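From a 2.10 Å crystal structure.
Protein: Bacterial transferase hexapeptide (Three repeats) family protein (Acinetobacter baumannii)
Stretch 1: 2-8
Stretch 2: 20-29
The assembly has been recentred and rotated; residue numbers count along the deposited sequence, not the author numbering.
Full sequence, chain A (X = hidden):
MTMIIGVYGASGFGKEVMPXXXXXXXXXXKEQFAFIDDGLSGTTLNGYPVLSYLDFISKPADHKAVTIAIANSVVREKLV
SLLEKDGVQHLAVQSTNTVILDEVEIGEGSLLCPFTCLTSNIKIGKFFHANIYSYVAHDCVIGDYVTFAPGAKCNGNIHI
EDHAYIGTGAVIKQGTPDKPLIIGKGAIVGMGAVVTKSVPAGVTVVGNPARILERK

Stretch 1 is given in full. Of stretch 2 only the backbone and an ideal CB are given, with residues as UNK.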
ATOM      1  N   THR A   2      12.681  10.631 -35.423  1.00 60.52           N
ATOM      2  CA  THR A   2      12.549  11.684 -34.401  1.00 59.03           C
ATOM      3  C   THR A   2      12.888  11.249 -32.963  1.00 54.80           C
ATOM      4  O   THR A   2      13.799  11.810 -32.349  1.00 51.87           O
ATOM      5  CB  THR A   2      11.194  12.464 -34.454  1.00 59.76           C
ATOM      6  OG1 THR A   2      11.378  13.752 -33.854  1.00 57.11           O
ATOM      7  CG2 THR A   2      10.070  11.739 -33.708  1.00 60.13           C
ATOM      8  N   MET A   3      12.164  10.268 -32.430  1.00 49.58           N
ATOM      9  CA  MET A   3      12.441   9.769 -31.079  1.00 47.52           C
ATOM     10  C   MET A   3      12.116   8.282 -30.942  1.00 43.02           C
ATOM     11  O   MET A   3      11.058   7.824 -31.375  1.00 42.19           O
ATOM     12  CB  MET A   3      11.674  10.592 -30.032  1.00 48.05           C
ATOM     13  CG  MET A   3      11.696  10.017 -28.623  1.00 42.18           C
ATOM     14  SD  MET A   3      13.293  10.163 -27.800  1.00 51.40           S
ATOM     15  CE  MET A   3      13.216  11.855 -27.209  1.00 51.91           C
ATOM     16  N   ILE A   4      13.042   7.519 -30.367  1.00 37.38           N
ATOM     17  CA  ILE A   4      12.737   6.151 -29.971  1.00 32.60           C
ATOM     18  C   ILE A   4      13.065   5.955 -28.498  1.00 31.63           C
ATOM     19  O   ILE A   4      14.026   6.525 -27.980  1.00 27.68           O
ATOM     20  CB  ILE A   4      13.505   5.111 -30.789  1.00 33.76           C
ATOM     21  CG1 ILE A   4      15.010   5.333 -30.644  1.00 32.31           C
ATOM     22  CG2 ILE A   4      13.073   5.150 -32.254  1.00 44.02           C
ATOM     23  CD1 ILE A   4      15.822   4.243 -31.311  1.00 42.30           C
ATOM     24  N   ILE A   5      12.256   5.146 -27.829  1.00 31.05           N
ATOM     25  CA  ILE A   5      12.447   4.884 -26.410  1.00 30.28           C
ATOM     26  C   ILE A   5      12.801   3.419 -26.198  1.00 28.98           C
ATOM     27  O   ILE A   5      12.126   2.522 -26.705  1.00 28.57           O
ATOM     28  CB  ILE A   5      11.192   5.262 -25.592  1.00 28.76           C
ATOM     29  CG1 ILE A   5      11.062   6.792 -25.516  1.00 29.27           C
ATOM     30  CG2 ILE A   5      11.266   4.650 -24.209  1.00 25.30           C
ATOM     31  CD1 ILE A   5       9.791   7.295 -24.815  1.00 34.13           C
ATOM     32  N   GLY A   6      13.880   3.174 -25.470  1.00 25.78           N
ATOM     33  CA  GLY A   6      14.209   1.811 -25.105  1.00 27.14           C
ATOM     34  C   GLY A   6      13.951   1.550 -23.634  1.00 28.68           C
ATOM     35  O   GLY A   6      14.194   2.420 -22.787  1.00 28.80           O
ATOM     36  N   VAL A   7      13.444   0.356 -23.334  1.00 29.63           N
ATOM     37  CA  VAL A   7      13.353  -0.119 -21.955  1.00 28.37           C
ATOM     38  C   VAL A   7      14.461  -1.161 -21.778  1.00 32.52           C
ATOM     39  O   VAL A   7      14.422  -2.230 -22.395  1.00 29.64           O
ATOM     40  CB  VAL A   7      11.969  -0.754 -21.656  1.00 26.15           C
ATOM     41  CG1 VAL A   7      11.949  -1.406 -20.268  1.00 23.97           C
ATOM     42  CG2 VAL A   7      10.847   0.285 -21.796  1.00 22.98           C
ATOM     43  N   TYR A   8      15.455  -0.846 -20.953  1.00 28.25           N
ATOM     44  CA  TYR A   8      16.622  -1.713 -20.828  1.00 30.95           C
ATOM     45  C   TYR A   8      16.341  -2.796 -19.805  1.00 29.55           C
ATOM     46  O   TYR A   8      16.236  -2.522 -18.613  1.00 29.99           O
ATOM     47  CB  TYR A   8      17.859  -0.909 -20.434  1.00 30.89           C
ATOM     48  CG  TYR A   8      19.152  -1.407 -21.077  1.00 36.08           C
ATOM     49  CD1 TYR A   8      19.422  -2.765 -21.187  1.00 33.12           C
ATOM     50  CD2 TYR A   8      20.094  -0.509 -21.570  1.00 32.16           C
ATOM     51  CE1 TYR A   8      20.597  -3.217 -21.778  1.00 36.04           C
ATOM     52  CE2 TYR A   8      21.261  -0.944 -22.155  1.00 34.76           C
ATOM     53  CZ  TYR A   8      21.514  -2.297 -22.257  1.00 39.01           C
ATOM     54  OH  TYR A   8      22.688  -2.717 -22.845  1.00 42.90           O
ATOM     55  N   UNK A  20       4.282   1.568 -18.136  1.00 20.95           N
ATOM     56  CA  UNK A  20       4.450   2.813 -17.394  1.00 23.76           C
ATOM     57  C   UNK A  20       5.056   3.886 -18.290  1.00 26.92           C
ATOM     58  O   UNK A  20       4.589   5.026 -18.313  1.00 24.68           O
ATOM     59  CB  UNK A  20       5.327   2.591 -16.160  1.00 23.76           C
ATOM     60  N   UNK A  21       6.105   3.528 -19.026  1.00 23.78           N
ATOM     61  CA  UNK A  21       6.753   4.497 -19.899  1.00 23.81           C
ATOM     62  C   UNK A  21       5.862   4.858 -21.100  1.00 25.84           C
ATOM     63  O   UNK A  21       5.914   5.983 -21.587  1.00 26.75           O
ATOM     64  CB  UNK A  21       8.095   3.946 -20.384  1.00 23.81           C
ATOM     65  N   UNK A  22       5.032   3.918 -21.552  1.00 24.32           N
ATOM     66  CA  UNK A  22       4.029   4.221 -22.572  1.00 24.74           C
ATOM     67  C   UNK A  22       3.109   5.336 -22.090  1.00 29.97           C
ATOM     68  O   UNK A  22       2.840   6.292 -22.831  1.00 24.43           O
ATOM     69  CB  UNK A  22       3.216   2.972 -22.920  1.00 24.74           C
ATOM     70  N   UNK A  23       2.632   5.205 -20.849  1.00 23.47           N
ATOM     71  CA  UNK A  23       1.740   6.193 -20.240  1.00 29.32           C
ATOM     72  C   UNK A  23       2.457   7.502 -19.930  1.00 29.47           C
ATOM     73  O   UNK A  23       1.835   8.559 -19.929  1.00 30.92           O
ATOM     74  CB  UNK A  23       1.127   5.626 -18.958  1.00 29.32           C
ATOM     75  N   UNK A  24       3.753   7.427 -19.632  1.00 26.64           N
ATOM     76  CA  UNK A  24       4.543   8.628 -19.379  1.00 28.54           C
ATOM     77  C   UNK A  24       4.593   9.508 -20.645  1.00 31.66           C
ATOM     78  O   UNK A  24       4.588  10.738 -20.560  1.00 31.62           O
ATOM     79  CB  UNK A  24       5.956   8.251 -18.929  1.00 28.54           C
ATOM     80  N   UNK A  25       4.635   8.859 -21.810  1.00 26.42           N
ATOM     81  CA  UNK A  25       4.753   9.546 -23.107  1.00 26.57           C
ATOM     82  C   UNK A  25       3.682   9.055 -24.073  1.00 26.72           C
ATOM     83  O   UNK A  25       3.979   8.387 -25.062  1.00 27.24           O
ATOM     84  CB  UNK A  25       6.142   9.328 -23.710  1.00 26.57           C
ATOM     85  N   UNK A  26       2.424   9.395 -23.781  1.00 24.41           N
ATOM     86  CA  UNK A  26       1.254   8.831 -24.463  1.00 30.42           C
ATOM     87  C   UNK A  26       1.121   9.227 -25.935  1.00 35.38           C
ATOM     88  O   UNK A  26       0.425   8.531 -26.685  1.00 32.75           O
ATOM     89  CB  UNK A  26      -0.014   9.259 -23.721  1.00 30.42           C
ATOM     90  N   UNK A  27       1.768  10.302 -26.370  1.00 33.40           N
ATOM     91  CA  UNK A  27       1.621  10.661 -27.779  1.00 34.84           C
ATOM     92  C   UNK A  27       2.558   9.870 -28.704  1.00 36.13           C
ATOM     93  O   UNK A  27       2.359   9.861 -29.922  1.00 33.15           O
ATOM     94  CB  UNK A  27       1.877  12.159 -27.953  1.00 34.84           C
ATOM     95  N   UNK A  28       3.558   9.190 -28.139  1.00 34.59           N
ATOM     96  CA  UNK A  28       4.450   8.373 -28.972  1.00 36.36           C
ATOM     97  C   UNK A  28       3.761   7.077 -29.370  1.00 38.07           C
ATOM     98  O   UNK A  28       3.124   6.434 -28.538  1.00 34.74           O
ATOM     99  CB  UNK A  28       5.757   8.071 -28.235  1.00 36.36           C
ATOM    100  N   UNK A  29       3.867   6.700 -30.642  1.00 36.78           N
ATOM    101  CA  UNK A  29       3.220   5.476 -31.098  1.00 34.12           C
ATOM    102  C   UNK A  29       4.016   4.256 -30.634  1.00 33.92           C
ATOM    103  O   UNK A  29       5.212   4.355 -30.366  1.00 33.00           O
ATOM    104  CB  UNK A  29       3.079   5.477 -32.621  1.00 34.12           C
TER

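Stretch 1 is a strand from Met 3 to Tyr 8, and its alternation fixes what stretch 2 meets: Met 3, Ile 5 and Val 7 point their CA-to-CB bonds toward it, Ile 4 points away, and Gly 6 has no side chain. The surface on offer is therefore a row of hydrocarbon, without a charge or a polar side-chain group to bind.

Position 20 has helical angles (-64/-47), and nothing of stretch 1 lies within 5.5 Å of its ideal CB. Any residue tolerant of a helix would do as far as this strand is concerned; it is Leu 20, and its side chain stays out of reach of stretch 1.

Position 21 is different. Still helical, it points toward the strand, with the ideal CB 4.8 Å from Val 7 CG2 and 5.0 Å from Ile 5 CG2. The space is apolar and shallow, so a compact aliphatic residue such as valine or isoleucine suits it, and alanine would leave much of the gap unfilled. The residue is Val 21, with chi1 in the p well. Its two methyls reach different neighbours: CG1 lies 3.8 Å from Val 7 CG2, while CG2 lies 4.1 Å from Ile 5 CG2. Branching at CB lets a short side chain span two successive inward residues of the strand.

Positions 22, 23 and 24 continue the helix without touching the strand; the first points sideways, the others are out of reach. Polar residues that favour helices are reasonable, and Arg 22, Gln 23 and Gln 24 are found. The guanidinium of Arg 22 and the amide of Gln 24 each hydrogen-bond elsewhere in the structure.

At 25 the backbone leaves helical angles (-129/69), yet CA-to-CB points toward stretch 1, with the ideal CB 4.3 Å from Ile 5 CD1. A large apolar side chain, aliphatic or aromatic, could lie against that methyl. Phe 25 does so, its CD2 3.8 Å from Ile 5 CD1, the ring meeting the methyl obliquely. Its backbone N closes the helix by donating to Val 21 O at 3.2 Å.

Positions 26 and 27 are the middle of a type I turn running from 25 to 28, and their CB atoms are far from the strand. A phi of -67° at 26 is ideal for proline, whose ring fixes that angle, and Pro 26 is there. Small polar residues suit 27, which is Thr 27.

Position 28 ends the turn, its N donating to Phe 25 O at 3.2 Å, and the chain becomes extended (-77/135). CB points toward the strand, but at 5.3 Å from Ile 5 CD1 it needs a longer apolar side chain, such as leucine or methionine, to make contact. Leu 28, chi1 m and chi2 t, sends CD1 to 3.5 Å from Ile 5 CD1 and 4.0 Å from Met 3 CG, bridging the two residues.

Position 29 is out of reach of stretch 1, so a small polar residue is as suitable as many others; it is Ser 29.

Stretch 2 20-29: LVRQQFPTLS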
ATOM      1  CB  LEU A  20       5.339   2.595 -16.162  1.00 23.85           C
ATOM      2  CG  LEU A  20       4.818   1.600 -15.117  1.00 22.98           C
ATOM      3  CD1 LEU A  20       5.810   1.461 -13.959  1.00 21.43           C
ATOM      4  CD2 LEU A  20       3.437   2.040 -14.607  1.00 20.67           C
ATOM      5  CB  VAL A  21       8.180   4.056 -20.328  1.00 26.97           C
ATOM      6  CG1 VAL A  21       8.127   2.906 -21.327  1.00 26.06           C
ATOM      7  CG2 VAL A  21       8.938   5.240 -20.902  1.00 25.52           C
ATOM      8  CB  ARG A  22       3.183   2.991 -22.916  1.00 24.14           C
ATOM      9  CG  ARG A  22       3.901   1.895 -23.719  1.00 25.98           C
ATOM     10  CD  ARG A  22       4.331   2.355 -25.124  1.00 23.58           C
ATOM     11  NE  ARG A  22       3.262   3.041 -25.850  1.00 27.88           N
ATOM     12  CZ  ARG A  22       2.294   2.430 -26.531  1.00 31.04           C
ATOM     13  NH1 ARG A  22       2.240   1.102 -26.582  1.00 23.87           N
ATOM     14  NH2 ARG A  22       1.369   3.148 -27.163  1.00 31.68           N
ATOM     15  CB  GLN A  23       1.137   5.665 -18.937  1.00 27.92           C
ATOM     16  CG  GLN A  23       0.151   4.543 -19.083  1.00 30.03           C
ATOM     17  CD  GLN A  23      -0.475   4.184 -17.745  1.00 37.19           C
ATOM     18  OE1 GLN A  23      -0.712   3.014 -17.441  1.00 41.66           O
ATOM     19  NE2 GLN A  23      -0.741   5.199 -16.934  1.00 32.68           N
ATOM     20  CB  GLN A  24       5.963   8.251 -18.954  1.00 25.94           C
ATOM     21  CG  GLN A  24       6.760   9.401 -18.362  1.00 28.50           C
ATOM     22  CD  GLN A  24       6.377   9.661 -16.923  1.00 32.80           C
ATOM     23  OE1 GLN A  24       6.115   8.723 -16.170  1.00 27.14           O
ATOM     24  NE2 GLN A  24       6.321  10.936 -16.533  1.00 31.68           N
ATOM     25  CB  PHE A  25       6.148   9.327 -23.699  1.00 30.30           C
ATOM     26  CG  PHE A  25       7.242   9.857 -22.833  1.00 32.11           C
ATOM     27  CD1 PHE A  25       7.559  11.207 -22.847  1.00 36.62           C
ATOM     28  CD2 PHE A  25       7.921   9.026 -21.970  1.00 27.99           C
ATOM     29  CE1 PHE A  25       8.548  11.709 -22.026  1.00 32.00           C
ATOM     30  CE2 PHE A  25       8.911   9.518 -21.155  1.00 31.57           C
ATOM     31  CZ  PHE A  25       9.220  10.867 -21.179  1.00 33.30           C
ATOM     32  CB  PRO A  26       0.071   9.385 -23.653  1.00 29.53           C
ATOM     33  CG  PRO A  26       0.596  10.638 -23.019  1.00 26.84           C
ATOM     34  CD  PRO A  26       2.051  10.364 -22.735  1.00 28.17           C
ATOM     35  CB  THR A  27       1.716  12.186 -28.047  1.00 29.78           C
ATOM     36  OG1 THR A  27       3.079  12.620 -27.990  1.00 36.15           O
ATOM     37  CG2 THR A  27       0.880  12.965 -27.045  1.00 28.50           C
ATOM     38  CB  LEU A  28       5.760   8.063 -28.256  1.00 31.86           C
ATOM     39  CG  LEU A  28       6.722   9.226 -28.047  1.00 37.78           C
ATOM     40  CD1 LEU A  28       8.038   8.694 -27.523  1.00 33.87           C
ATOM     41  CD2 LEU A  28       6.942   9.981 -29.349  1.00 43.11           C
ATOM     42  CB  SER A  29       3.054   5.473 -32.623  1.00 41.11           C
ATOM     43  OG  SER A  29       4.265   5.119 -33.269  1.00 41.41           O
TER
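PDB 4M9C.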